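Local coordinates for protein 6-phosphogluconate dehydratase (PDB 2GP4) that probably catalyses the dehydration of 6-phosphogluconate to 2-dehydro-3-deoxy-6-phosphogluconate, a step of the Entner-Doudoroff pathway, and is seen here without its iron-sulfur cluster, at residues Leu169-Cys174 and Leu194-Gly199; Val338-Phe343 and Leu447-Ile452; Lys476-Phe481 and Thr511-Ser516; Leu554-Gln559 and Arg585-Ile590. One frame throughout, in Å; residues are numbered along the deposited sequence.

Contacts 1 and 2 are buried. Contacts 3 and 4 are only partly so and lie farther from the chain's centre. Contact 1 stands apart, in the three-stranded sheet of the N-terminal family region, and combines parallel backbone bonds with apolar side chains. Contact 2 joins a helix of that region to strand 448-453 of the eight-stranded sheet, by a CH-pi contact and an ion pair. Contacts 3 and 4 flank the same sheet. Contact 3 is apolar helix packing, without a hydrogen bond between its segments. Contact 4 joins two loops by a flat stack and a water. Contacts 2 and 4 touch where L447 meets L554, I555 and V558.

Contact 1: residues Leu169-Cys174 and Leu194-Gly199; sequences LLLGIC and LFVPAG
L170 is hydrogen-bonded through its backbone to L194 and V196, the residues before and after F195; V196 lies just past the end of the parallel strand 193-195. L170 N donates to L194 O at 3.1 Å. L170 O receives V196 N at 2.8 Å, in a nearly straight bond of 171° at the hydrogen. One residue thus uses both its N and its O on one neighbouring segment, as parallel sheets require. Two CA-H...O contacts run beside these bonds. L169 CA is 3.6 Å from L194 O, and F195 CA is 3.5 Å from L170 O.

A CH-pi contact holds the side chains of the central pair. With CG anti to the carbonyl carbon (chi1 -49°) and an extended chi2, L170 carries CD1 over one face of the F195 ring, 3.8 Å from its centroid and 23° off the normal. It is shifted toward the rim, where F195 CZ comes within 3.5 Å of L170 CD1.

The other apolar contacts are mostly with V196. L169 CD2 reaches V196 CG2 at 3.8 Å, the two side chains meeting at a slant. L171 CD2 touches V196 CB at 3.7 Å, and these side chains lie side by side, pointing the same way.

The two strands belong to a beta-alpha-beta unit, strand 167-171, helix 179-186 and strand 193-195. That helix packs on the L170 and F195 face, through L181, L182 and A185. On the face of L169 and L194, helix 272-287 presents V285. Strand 120-124 runs antiparallel along the other edge of strand 167-171, which makes 167-171 the middle strand of three.

Contact 2: residues Val338-Phe343 and Leu447-Ile452; sequences VNWDDF and LGRAVI
W340 and D341, in the first turn of helix 340-347, pack against R449, A450 and V451 of strand 448-453. This is a buried helix-to-strand contact between the N-terminal and C-terminal family regions.

The indole is its centre. V451 CG1 sits over one face, 3.5 Å from the centroid of the W340 five-membered ring and 12° off the normal. The far edge of the indole meets the strand backbone: W340 CZ3 is 3.4 Å from R449 O, which lies in the ring plane.

R449 reaches back to the helix. Its chain bends at chi3 (62°), and the guanidinium crosses the D341 side chain at about a right angle, its plane 45° from the carboxylate. R449 NH2 forms a salt bridge with D341 OD1 at 3.3 Å. It is long, and the nitrogen stands above the carboxylate plane. A water completes the link, donating to D341 OD2 at 2.7 Å and accepting from R449 NH1 at 3.2 Å. The stronger partner of R449 NH2 is E615, which also accepts a hydrogen bond from W340 N. E615 ties the arginine to the start of the helix.

At the N-cap, N339 N donates to D342 OD2 at 2.7 Å, the bond an N3 residue makes in a capping box.

Strand 448-453 lies between strands 440-445 and 541-546. L442 and H544 from these strands touch W340, while helix 23-51 meets D342 through R31 and R35.

Contact 3: residues Lys476-Phe481 and Thr511-Ser516; sequences KLDALF and TPLLGS
L477 reaches L513 and L514, and F481 reaches L513, because both send CG anti to the backbone N, F481 with chi1 176°. L513 answers with CG anti to its carbonyl carbon (chi1 -57°), and this carries CD1 out to the facing helix.

The two helices belong to an alpha/beta layer of the C-terminal region. Helix 477-482 follows strand 463-471, and helix 511-519 lies between strands 490-494 and 524-528, these three being adjacent parallel strands. The helices run nearly alongside each other, with an angle of 22° between their segment axes and a closest approach of 11.2 Å. L477 and L514 both rest on V492 of the middle strand, so the helices share one face of the sheet.

Apolar side chains meet between the helices. L513 CD1 lies over one face of the F481 ring, 3.9 Å from F481 CG. The same methyl comes within 4.3 Å of L477 CD2. Deeper, toward the sheet, L477 CD2 meets L514 CD1 at 4.2 Å, the two side chains crossing at about a right angle.

The outer side is more polar. D478 OD1 brushes L513 CD1 at 3.9 Å, but the carboxylate makes its salt bridge within its own helix, from OD2 to K482.

S516 OG approaches F481 CE2 at 3.9 Å, and it donates a hydrogen bond to L513 O at 2.7 Å, back within its own helix.

Contact 4: residues Leu554-Gln559 and Arg585-Ile590; sequences LIAKVQ and RTATEI
Q559 and R585 lie flat on each other. The amide and guanidinium planes are 9° apart, with Q559 CD above one face of the guanidinium and shifted toward its rim. Both side chains are extended and cross at a slant. The amide nitrogen lies back along the arginine chain, with Q559 NE2 3.4 Å from R585 CD.

The edge of the same guanidinium meets the backbone. R585 NH1 gives a weak hydrogen bond to K557 O at 3.3 Å, with 147° at the hydrogen. Stronger partners fix the group: R585 NH1 forms a salt bridge with D562, and R585 NH2 another with E581. D562 also accepts from Q559 N, so it holds both members of the stack and probably offsets the arginine's charge.

These are two loops of the C-terminal region, which is mainly beta-sheet. Residues 554-559 lie between strands 541-546 and 563-567, and residues 585-590 follow helix 579-584. V558 turns from the contact to pack on A468 and V470 of strand 463-471.

K557 runs alongside the other loop. Its extended chain (chi3 179°) brings K557 CE to 3.4 Å from R585 O, and its NZ then donates to L582 O.

Beyond the lysine the loops approach through small residues. A556 CB and A587 CB are 3.9 Å apart, and A587 CB also lies 3.6 Å from A556 O. A water then links the two backbones, donating to A556 O at 3.2 Å and to T588 O at 2.8 Å.

Contact 1: residues Leu169-Cys174 and Leu194-Gly199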
loop_
_atom_site.group_PDB
_atom_site.type_symbol
_atom_site.label_atom_id
_atom_site.label_comp_id
_atom_site.label_asym_id
_atom_site.label_seq_id
_atom_site.Cartn_x
_atom_site.Cartn_y
_atom_site.Cartn_z
ATOM N N LEU A 169 -7.184 4.065 -20.534
ATOM C CA LEU A 169 -5.988 4.643 -19.936
ATOM C C LEU A 169 -6.345 5.328 -18.619
ATOM O O LEU A 169 -7.352 6.030 -18.523
ATOM C CB LEU A 169 -5.324 5.625 -20.902
ATOM C CG LEU A 169 -4.735 5.035 -22.189
ATOM C CD1 LEU A 169 -4.332 6.140 -23.160
ATOM C CD2 LEU A 169 -3.549 4.134 -21.894
ATOM N N LEU A 170 -5.517 5.112 -17.603
ATOM C CA LEU A 170 -5.786 5.637 -16.271
ATOM C C LEU A 170 -4.699 6.618 -15.836
ATOM O O LEU A 170 -3.518 6.269 -15.801
ATOM C CB LEU A 170 -5.938 4.486 -15.263
ATOM C CG LEU A 170 -6.874 3.326 -15.637
ATOM C CD1 LEU A 170 -6.849 2.219 -14.595
ATOM C CD2 LEU A 170 -8.307 3.807 -15.859
ATOM N N LEU A 171 -5.107 7.847 -15.519
ATOM C CA LEU A 171 -4.182 8.917 -15.147
ATOM C C LEU A 171 -4.291 9.238 -13.654
ATOM O O LEU A 171 -5.113 10.067 -13.249
ATOM C CB LEU A 171 -4.455 10.182 -15.981
ATOM C CG LEU A 171 -4.770 10.114 -17.481
ATOM C CD1 LEU A 171 -5.025 11.514 -18.029
ATOM C CD2 LEU A 171 -3.677 9.426 -18.288
ATOM N N GLY A 172 -3.463 8.592 -12.836
ATOM C CA GLY A 172 -3.589 8.716 -11.386
ATOM C C GLY A 172 -2.302 8.919 -10.611
ATOM O O GLY A 172 -1.245 8.406 -10.987
ATOM N N ILE A 173 -2.415 9.654 -9.506
ATOM C CA ILE A 173 -1.271 10.056 -8.691
ATOM C C ILE A 173 -0.683 8.878 -7.917
ATOM O O ILE A 173 0.215 8.204 -8.417
ATOM C CB ILE A 173 -1.624 11.253 -7.745
ATOM C CG1 ILE A 173 -2.070 12.484 -8.551
ATOM C CG2 ILE A 173 -0.439 11.611 -6.824
ATOM C CD1 ILE A 173 -3.562 12.543 -8.860
ATOM N N CYS A 174 -1.200 8.628 -6.715
ATOM C CA CYS A 174 -0.647 7.614 -5.820
ATOM C C CYS A 174 -1.476 7.490 -4.533
ATOM O O CYS A 174 -2.406 8.271 -4.314
ATOM C CB CYS A 174 0.813 7.951 -5.483
ATOM S SG CYS A 174 1.685 6.678 -4.530
ATOM N N LEU A 194 -3.779 0.413 -19.254
ATOM C CA LEU A 194 -2.472 0.818 -18.764
ATOM C C LEU A 194 -2.618 2.042 -17.884
ATOM O O LEU A 194 -3.399 2.947 -18.196
ATOM C CB LEU A 194 -1.532 1.156 -19.924
ATOM C CG LEU A 194 -0.731 0.036 -20.584
ATOM C CD1 LEU A 194 -1.593 -0.822 -21.504
ATOM C CD2 LEU A 194 0.424 0.641 -21.355
ATOM N N PHE A 195 -1.868 2.057 -16.785
ATOM C CA PHE A 195 -1.710 3.258 -15.982
ATOM C C PHE A 195 -0.667 4.165 -16.638
ATOM O O PHE A 195 0.374 3.693 -17.106
ATOM C CB PHE A 195 -1.302 2.904 -14.551
ATOM C CG PHE A 195 -2.451 2.467 -13.676
ATOM C CD1 PHE A 195 -2.917 1.155 -13.716
ATOM C CD2 PHE A 195 -3.062 3.369 -12.803
ATOM C CE1 PHE A 195 -3.974 0.749 -12.904
ATOM C CE2 PHE A 195 -4.119 2.968 -11.985
ATOM C CZ PHE A 195 -4.576 1.658 -12.037
ATOM N N VAL A 196 -0.967 5.460 -16.690
ATOM C CA VAL A 196 -0.091 6.446 -17.308
ATOM C C VAL A 196 0.338 7.470 -16.249
ATOM O O VAL A 196 -0.417 8.389 -15.925
ATOM C CB VAL A 196 -0.773 7.146 -18.512
ATOM C CG1 VAL A 196 0.203 8.057 -19.233
ATOM C CG2 VAL A 196 -1.343 6.126 -19.486
ATOM N N PRO A 197 1.549 7.303 -15.691
ATOM C CA PRO A 197 2.001 8.165 -14.600
ATOM C C PRO A 197 2.454 9.543 -15.073
ATOM O O PRO A 197 2.888 9.701 -16.221
ATOM C CB PRO A 197 3.185 7.396 -14.022
ATOM C CG PRO A 197 3.729 6.641 -15.180
ATOM C CD PRO A 197 2.559 6.287 -16.045
ATOM N N ALA A 198 2.349 10.528 -14.186
ATOM C CA ALA A 198 2.790 11.890 -14.475
ATOM C C ALA A 198 4.272 12.074 -14.147
ATOM O O ALA A 198 4.973 12.848 -14.804
ATOM C CB ALA A 198 1.949 12.888 -13.702
ATOM N N GLY A 199 4.733 11.352 -13.129
ATOM C CA GLY A 199 6.091 11.490 -12.620
ATOM C C GLY A 199 6.104 12.071 -11.219
ATOM O O GLY A 199 5.045 12.279 -10.620
#

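Contact 2: residues Val338-Phe343 and Leu447-Ile452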
loop_
_atom_site.group_PDB
_atom_site.type_symbol
_atom_site.label_atom_id
_atom_site.label_comp_id
_atom_site.label_asym_id
_atom_site.label_seq_id
_atom_site.Cartn_x
_atom_site.Cartn_y
_atom_site.Cartn_z
ATOM N N VAL A 338 -6.299 -12.437 -0.005
ATOM C CA VAL A 338 -5.023 -12.324 0.711
ATOM C C VAL A 338 -5.266 -11.844 2.148
ATOM O O VAL A 338 -6.051 -10.919 2.372
ATOM C CB VAL A 338 -4.060 -11.325 -0.008
ATOM C CG1 VAL A 338 -2.792 -11.082 0.809
ATOM C CG2 VAL A 338 -3.699 -11.809 -1.410
ATOM N N ASN A 339 -4.606 -12.468 3.122
ATOM C CA ASN A 339 -4.743 -12.042 4.521
ATOM C C ASN A 339 -3.408 -11.654 5.186
ATOM O O ASN A 339 -2.363 -11.677 4.542
ATOM C CB ASN A 339 -5.538 -13.076 5.348
ATOM C CG ASN A 339 -4.876 -14.459 5.394
ATOM O OD1 ASN A 339 -5.561 -15.474 5.571
ATOM N ND2 ASN A 339 -3.554 -14.507 5.249
ATOM N N TRP A 340 -3.453 -11.305 6.470
ATOM C CA TRP A 340 -2.251 -10.909 7.209
ATOM C C TRP A 340 -1.233 -12.025 7.407
ATOM O O TRP A 340 -0.051 -11.753 7.575
ATOM C CB TRP A 340 -2.598 -10.253 8.553
ATOM C CG TRP A 340 -3.189 -8.883 8.410
ATOM C CD1 TRP A 340 -3.101 -8.055 7.319
ATOM C CD2 TRP A 340 -3.936 -8.164 9.397
ATOM N NE1 TRP A 340 -3.756 -6.876 7.564
ATOM C CE2 TRP A 340 -4.275 -6.909 8.830
ATOM C CE3 TRP A 340 -4.361 -8.457 10.700
ATOM C CZ2 TRP A 340 -5.021 -5.954 9.520
ATOM C CZ3 TRP A 340 -5.100 -7.506 11.387
ATOM C CH2 TRP A 340 -5.422 -6.267 10.795
ATOM N N ASP A 341 -1.685 -13.274 7.383
ATOM C CA ASP A 341 -0.762 -14.412 7.429
ATOM C C ASP A 341 0.138 -14.415 6.192
ATOM O O ASP A 341 1.310 -14.786 6.274
ATOM C CB ASP A 341 -1.514 -15.734 7.515
ATOM C CG ASP A 341 -2.448 -15.805 8.704
ATOM O OD1 ASP A 341 -3.661 -15.593 8.513
ATOM O OD2 ASP A 341 -1.977 -16.087 9.823
ATOM N N ASP A 342 -0.414 -14.008 5.046
ATOM C CA ASP A 342 0.376 -13.875 3.827
ATOM C C ASP A 342 1.462 -12.819 3.998
ATOM O O ASP A 342 2.617 -13.075 3.692
ATOM C CB ASP A 342 -0.502 -13.531 2.621
ATOM C CG ASP A 342 -1.645 -14.519 2.417
ATOM O OD1 ASP A 342 -1.482 -15.726 2.713
ATOM O OD2 ASP A 342 -2.713 -14.074 1.948
ATOM N N PHE A 343 1.085 -11.643 4.504
ATOM C CA PHE A 343 2.015 -10.520 4.650
ATOM C C PHE A 343 3.147 -10.846 5.619
ATOM O O PHE A 343 4.321 -10.622 5.313
ATOM C CB PHE A 343 1.279 -9.256 5.109
ATOM C CG PHE A 343 0.569 -8.529 4.002
ATOM C CD1 PHE A 343 1.232 -7.569 3.243
ATOM C CD2 PHE A 343 -0.765 -8.794 3.725
ATOM C CE1 PHE A 343 0.581 -6.895 2.220
ATOM C CE2 PHE A 343 -1.426 -8.119 2.705
ATOM C CZ PHE A 343 -0.751 -7.170 1.952
ATOM N N LEU A 447 -7.298 -10.144 22.282
ATOM C CA LEU A 447 -7.662 -8.816 21.773
ATOM C C LEU A 447 -8.044 -8.824 20.287
ATOM O O LEU A 447 -8.738 -7.916 19.809
ATOM C CB LEU A 447 -6.534 -7.810 22.022
ATOM C CG LEU A 447 -6.399 -7.261 23.452
ATOM C CD1 LEU A 447 -5.010 -6.722 23.710
ATOM C CD2 LEU A 447 -7.436 -6.183 23.721
ATOM N N GLY A 448 -7.585 -9.844 19.563
ATOM C CA GLY A 448 -7.927 -10.009 18.152
ATOM C C GLY A 448 -6.719 -10.138 17.243
ATOM O O GLY A 448 -5.808 -10.919 17.509
ATOM N N ARG A 449 -6.721 -9.372 16.158
ATOM C CA ARG A 449 -5.644 -9.412 15.176
ATOM C C ARG A 449 -5.206 -7.994 14.831
ATOM O O ARG A 449 -6.043 -7.112 14.621
ATOM C CB ARG A 449 -6.093 -10.157 13.912
ATOM C CG ARG A 449 -6.457 -11.635 14.137
ATOM C CD ARG A 449 -7.185 -12.264 12.928
ATOM N NE ARG A 449 -6.356 -12.264 11.718
ATOM C CZ ARG A 449 -5.444 -13.187 11.424
ATOM N NH1 ARG A 449 -5.224 -14.206 12.250
ATOM N NH2 ARG A 449 -4.739 -13.092 10.304
ATOM N N ALA A 450 -3.895 -7.777 14.789
ATOM C CA ALA A 450 -3.331 -6.497 14.367
ATOM C C ALA A 450 -2.032 -6.717 13.593
ATOM O O ALA A 450 -1.566 -7.841 13.450
ATOM C CB ALA A 450 -3.095 -5.601 15.580
ATOM N N VAL A 451 -1.451 -5.641 13.080
ATOM C CA VAL A 451 -0.126 -5.715 12.474
ATOM C C VAL A 451 0.831 -4.756 13.185
ATOM O O VAL A 451 0.399 -3.814 13.853
ATOM C CB VAL A 451 -0.148 -5.466 10.935
ATOM C CG1 VAL A 451 -0.933 -6.566 10.216
ATOM C CG2 VAL A 451 -0.714 -4.098 10.599
ATOM N N ILE A 452 2.126 -5.024 13.048
ATOM C CA ILE A 452 3.174 -4.198 13.634
ATOM C C ILE A 452 4.372 -4.124 12.686
ATOM O O ILE A 452 4.757 -5.137 12.088
ATOM C CB ILE A 452 3.608 -4.719 15.055
ATOM C CG1 ILE A 452 4.625 -3.773 15.711
ATOM C CG2 ILE A 452 4.148 -6.156 14.989
ATOM C CD1 ILE A 452 4.750 -3.929 17.224
HETATM O O HOH W 1 -3.434 -16.793 11.958
#

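Contact 3: residues Lys476-Phe481 and Thr511-Ser516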
loop_
_atom_site.group_PDB
_atom_site.type_symbol
_atom_site.label_atom_id
_atom_site.label_comp_id
_atom_site.label_asym_id
_atom_site.label_seq_id
_atom_site.Cartn_x
_atom_site.Cartn_y
_atom_site.Cartn_z
ATOM N N LYS A 476 -6.663 13.833 23.084
ATOM C CA LYS A 476 -6.688 13.695 24.542
ATOM C C LYS A 476 -5.327 13.323 25.141
ATOM O O LYS A 476 -5.144 13.388 26.364
ATOM C CB LYS A 476 -7.714 12.636 24.953
ATOM C CG LYS A 476 -9.156 13.083 24.870
ATOM C CD LYS A 476 -10.079 11.959 25.295
ATOM C CE LYS A 476 -11.489 12.463 25.561
ATOM N NZ LYS A 476 -12.261 12.673 24.315
ATOM N N LEU A 477 -4.380 12.945 24.281
ATOM C CA LEU A 477 -3.089 12.417 24.712
ATOM C C LEU A 477 -2.171 13.462 25.350
ATOM O O LEU A 477 -1.489 13.170 26.335
ATOM C CB LEU A 477 -2.369 11.726 23.545
ATOM C CG LEU A 477 -1.081 10.970 23.898
ATOM C CD1 LEU A 477 -1.405 9.708 24.696
ATOM C CD2 LEU A 477 -0.263 10.641 22.654
ATOM N N ASP A 478 -2.153 14.665 24.780
ATOM C CA ASP A 478 -1.241 15.728 25.216
ATOM C C ASP A 478 -1.469 16.174 26.672
ATOM O O ASP A 478 -0.510 16.372 27.422
ATOM C CB ASP A 478 -1.317 16.928 24.263
ATOM C CG ASP A 478 -0.207 17.942 24.506
ATOM O OD1 ASP A 478 0.987 17.548 24.495
ATOM O OD2 ASP A 478 -0.531 19.138 24.699
ATOM N N ALA A 479 -2.733 16.321 27.063
ATOM C CA ALA A 479 -3.079 16.721 28.430
ATOM C C ALA A 479 -2.658 15.662 29.457
ATOM O O ALA A 479 -2.250 15.985 30.579
ATOM C CB ALA A 479 -4.569 17.007 28.534
ATOM N N LEU A 480 -2.765 14.402 29.048
ATOM C CA LEU A 480 -2.389 13.255 29.857
ATOM C C LEU A 480 -0.870 13.228 30.016
ATOM O O LEU A 480 -0.353 12.967 31.107
ATOM C CB LEU A 480 -2.886 11.987 29.161
ATOM C CG LEU A 480 -3.379 10.741 29.899
ATOM C CD1 LEU A 480 -4.208 11.052 31.137
ATOM C CD2 LEU A 480 -4.191 9.913 28.915
ATOM N N PHE A 481 -0.173 13.515 28.917
ATOM C CA PHE A 481 1.285 13.602 28.879
ATOM C C PHE A 481 1.810 14.739 29.766
ATOM O O PHE A 481 2.798 14.572 30.485
ATOM C CB PHE A 481 1.735 13.804 27.428
ATOM C CG PHE A 481 3.214 14.014 27.261
ATOM C CD1 PHE A 481 3.760 15.292 27.314
ATOM C CD2 PHE A 481 4.058 12.939 27.024
ATOM C CE1 PHE A 481 5.130 15.497 27.154
ATOM C CE2 PHE A 481 5.429 13.133 26.857
ATOM C CZ PHE A 481 5.966 14.415 26.924
ATOM N N THR A 511 3.000 9.114 17.732
ATOM C CA THR A 511 4.389 8.628 17.745
ATOM C C THR A 511 5.437 9.552 18.402
ATOM O O THR A 511 6.343 9.049 19.073
ATOM C CB THR A 511 4.870 8.206 16.330
ATOM O OG1 THR A 511 4.780 9.324 15.440
ATOM C CG2 THR A 511 4.023 7.054 15.786
ATOM N N PRO A 512 5.338 10.889 18.202
ATOM C CA PRO A 512 6.386 11.768 18.737
ATOM C C PRO A 512 6.517 11.734 20.263
ATOM O O PRO A 512 7.628 11.612 20.779
ATOM C CB PRO A 512 5.950 13.171 18.280
ATOM C CG PRO A 512 4.998 12.937 17.149
ATOM C CD PRO A 512 4.303 11.659 17.483
ATOM N N LEU A 513 5.395 11.844 20.970
ATOM C CA LEU A 513 5.409 11.875 22.432
ATOM C C LEU A 513 5.832 10.531 23.022
ATOM O O LEU A 513 6.653 10.478 23.943
ATOM C CB LEU A 513 4.047 12.314 22.993
ATOM C CG LEU A 513 3.450 13.668 22.556
ATOM C CD1 LEU A 513 2.261 14.040 23.443
ATOM C CD2 LEU A 513 4.481 14.797 22.544
ATOM N N LEU A 514 5.290 9.448 22.470
ATOM C CA LEU A 514 5.624 8.103 22.927
ATOM C C LEU A 514 7.083 7.746 22.688
ATOM O O LEU A 514 7.692 7.044 23.501
ATOM C CB LEU A 514 4.687 7.074 22.306
ATOM C CG LEU A 514 3.488 6.909 23.242
ATOM C CD1 LEU A 514 2.176 7.269 22.567
ATOM C CD2 LEU A 514 3.459 5.515 23.863
ATOM N N GLY A 515 7.633 8.245 21.579
ATOM C CA GLY A 515 9.065 8.137 21.291
ATOM C C GLY A 515 9.912 8.807 22.358
ATOM O O GLY A 515 10.918 8.248 22.796
ATOM N N SER A 516 9.501 10.001 22.786
ATOM C CA SER A 516 10.202 10.716 23.856
ATOM C C SER A 516 10.072 10.000 25.209
ATOM O O SER A 516 10.978 10.066 26.034
ATOM C CB SER A 516 9.743 12.181 23.957
ATOM O OG SER A 516 8.468 12.309 24.564
#

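Contact 4: residues Leu554-Gln559 and Arg585-Ile590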
loop_
_atom_site.group_PDB
_atom_site.type_symbol
_atom_site.label_atom_id
_atom_site.label_comp_id
_atom_site.label_asym_id
_atom_site.label_seq_id
_atom_site.Cartn_x
_atom_site.Cartn_y
_atom_site.Cartn_z
ATOM N N LEU A 554 -12.529 -6.473 21.819
ATOM C CA LEU A 554 -12.076 -6.461 23.203
ATOM C C LEU A 554 -11.376 -5.157 23.612
ATOM O O LEU A 554 -11.304 -4.833 24.799
ATOM C CB LEU A 554 -11.180 -7.679 23.476
ATOM C CG LEU A 554 -11.157 -8.209 24.913
ATOM C CD1 LEU A 554 -12.538 -8.731 25.326
ATOM C CD2 LEU A 554 -10.096 -9.289 25.086
ATOM N N ILE A 555 -10.875 -4.410 22.632
ATOM C CA ILE A 555 -10.304 -3.077 22.880
ATOM C C ILE A 555 -11.298 -2.115 23.564
ATOM O O ILE A 555 -10.892 -1.235 24.323
ATOM C CB ILE A 555 -9.731 -2.445 21.578
ATOM C CG1 ILE A 555 -9.043 -1.109 21.882
ATOM C CG2 ILE A 555 -10.822 -2.301 20.517
ATOM C CD1 ILE A 555 -8.338 -0.470 20.708
ATOM N N ALA A 556 -12.590 -2.298 23.296
ATOM C CA ALA A 556 -13.642 -1.451 23.862
ATOM C C ALA A 556 -13.839 -1.660 25.365
ATOM O O ALA A 556 -14.313 -0.761 26.062
ATOM C CB ALA A 556 -14.967 -1.670 23.117
ATOM N N LYS A 557 -13.469 -2.839 25.857
ATOM C CA LYS A 557 -13.627 -3.176 27.277
ATOM C C LYS A 557 -12.394 -2.885 28.133
ATOM O O LYS A 557 -12.486 -2.859 29.368
ATOM C CB LYS A 557 -14.062 -4.634 27.446
ATOM C CG LYS A 557 -15.545 -4.863 27.166
ATOM C CD LYS A 557 -15.959 -6.290 27.467
ATOM C CE LYS A 557 -17.443 -6.493 27.195
ATOM N NZ LYS A 557 -17.887 -7.851 27.608
ATOM N N VAL A 558 -11.252 -2.664 27.477
ATOM C CA VAL A 558 -9.995 -2.356 28.168
ATOM C C VAL A 558 -10.187 -1.162 29.110
ATOM O O VAL A 558 -10.805 -0.165 28.739
ATOM C CB VAL A 558 -8.843 -2.064 27.174
ATOM C CG1 VAL A 558 -7.524 -1.853 27.917
ATOM C CG2 VAL A 558 -8.689 -3.189 26.168
ATOM N N GLN A 559 -9.677 -1.284 30.331
ATOM C CA GLN A 559 -9.765 -0.216 31.322
ATOM C C GLN A 559 -8.362 0.207 31.721
ATOM O O GLN A 559 -7.419 -0.563 31.565
ATOM C CB GLN A 559 -10.552 -0.686 32.555
ATOM C CG GLN A 559 -12.029 -0.961 32.287
ATOM C CD GLN A 559 -12.795 -1.487 33.503
ATOM O OE1 GLN A 559 -12.267 -1.563 34.619
ATOM N NE2 GLN A 559 -14.059 -1.844 33.284
ATOM N N ARG A 585 -17.814 -6.531 32.694
ATOM C CA ARG A 585 -17.560 -5.192 32.152
ATOM C C ARG A 585 -18.529 -4.768 31.051
ATOM O O ARG A 585 -18.888 -5.561 30.176
ATOM C CB ARG A 585 -16.122 -5.086 31.633
ATOM C CG ARG A 585 -15.063 -5.117 32.716
ATOM C CD ARG A 585 -13.670 -5.064 32.125
ATOM N NE ARG A 585 -12.638 -5.187 33.153
ATOM C CZ ARG A 585 -11.349 -4.908 32.969
ATOM N NH1 ARG A 585 -10.914 -4.481 31.790
ATOM N NH2 ARG A 585 -10.492 -5.052 33.966
ATOM N N THR A 586 -18.949 -3.508 31.109
ATOM C CA THR A 586 -19.665 -2.878 30.011
ATOM C C THR A 586 -18.712 -1.908 29.322
ATOM O O THR A 586 -18.075 -1.079 29.976
ATOM C CB THR A 586 -20.933 -2.132 30.499
ATOM O OG1 THR A 586 -21.808 -3.060 31.153
ATOM C CG2 THR A 586 -21.684 -1.490 29.334
ATOM N N ALA A 587 -18.605 -2.030 28.004
ATOM C CA ALA A 587 -17.797 -1.110 27.216
ATOM C C ALA A 587 -18.357 0.293 27.380
ATOM O O ALA A 587 -19.574 0.480 27.337
ATOM C CB ALA A 587 -17.806 -1.521 25.746
ATOM N N THR A 588 -17.479 1.270 27.590
ATOM C CA THR A 588 -17.903 2.666 27.648
ATOM C C THR A 588 -18.395 3.134 26.278
ATOM O O THR A 588 -17.906 2.686 25.238
ATOM C CB THR A 588 -16.785 3.608 28.157
ATOM O OG1 THR A 588 -15.606 3.444 27.355
ATOM C CG2 THR A 588 -16.455 3.317 29.618
ATOM N N GLU A 589 -19.377 4.030 26.290
ATOM C CA GLU A 589 -19.969 4.545 25.065
ATOM C C GLU A 589 -19.056 5.609 24.470
ATOM O O GLU A 589 -18.763 6.623 25.114
ATOM C CB GLU A 589 -21.354 5.120 25.361
ATOM C CG GLU A 589 -22.244 5.329 24.145
ATOM C CD GLU A 589 -23.591 5.948 24.507
ATOM O OE1 GLU A 589 -24.549 5.798 23.712
ATOM O OE2 GLU A 589 -23.697 6.584 25.584
ATOM N N ILE A 590 -18.593 5.363 23.248
ATOM C CA ILE A 590 -17.770 6.336 22.538
ATOM C C ILE A 590 -18.659 7.344 21.804
ATOM O O ILE A 590 -19.526 6.960 21.011
ATOM C CB ILE A 590 -16.768 5.660 21.565
ATOM C CG1 ILE A 590 -15.849 4.703 22.332
ATOM C CG2 ILE A 590 -15.947 6.717 20.821
ATOM C CD1 ILE A 590 -15.019 3.799 21.463
HETATM O O HOH W 2 -15.435 1.782 24.416
#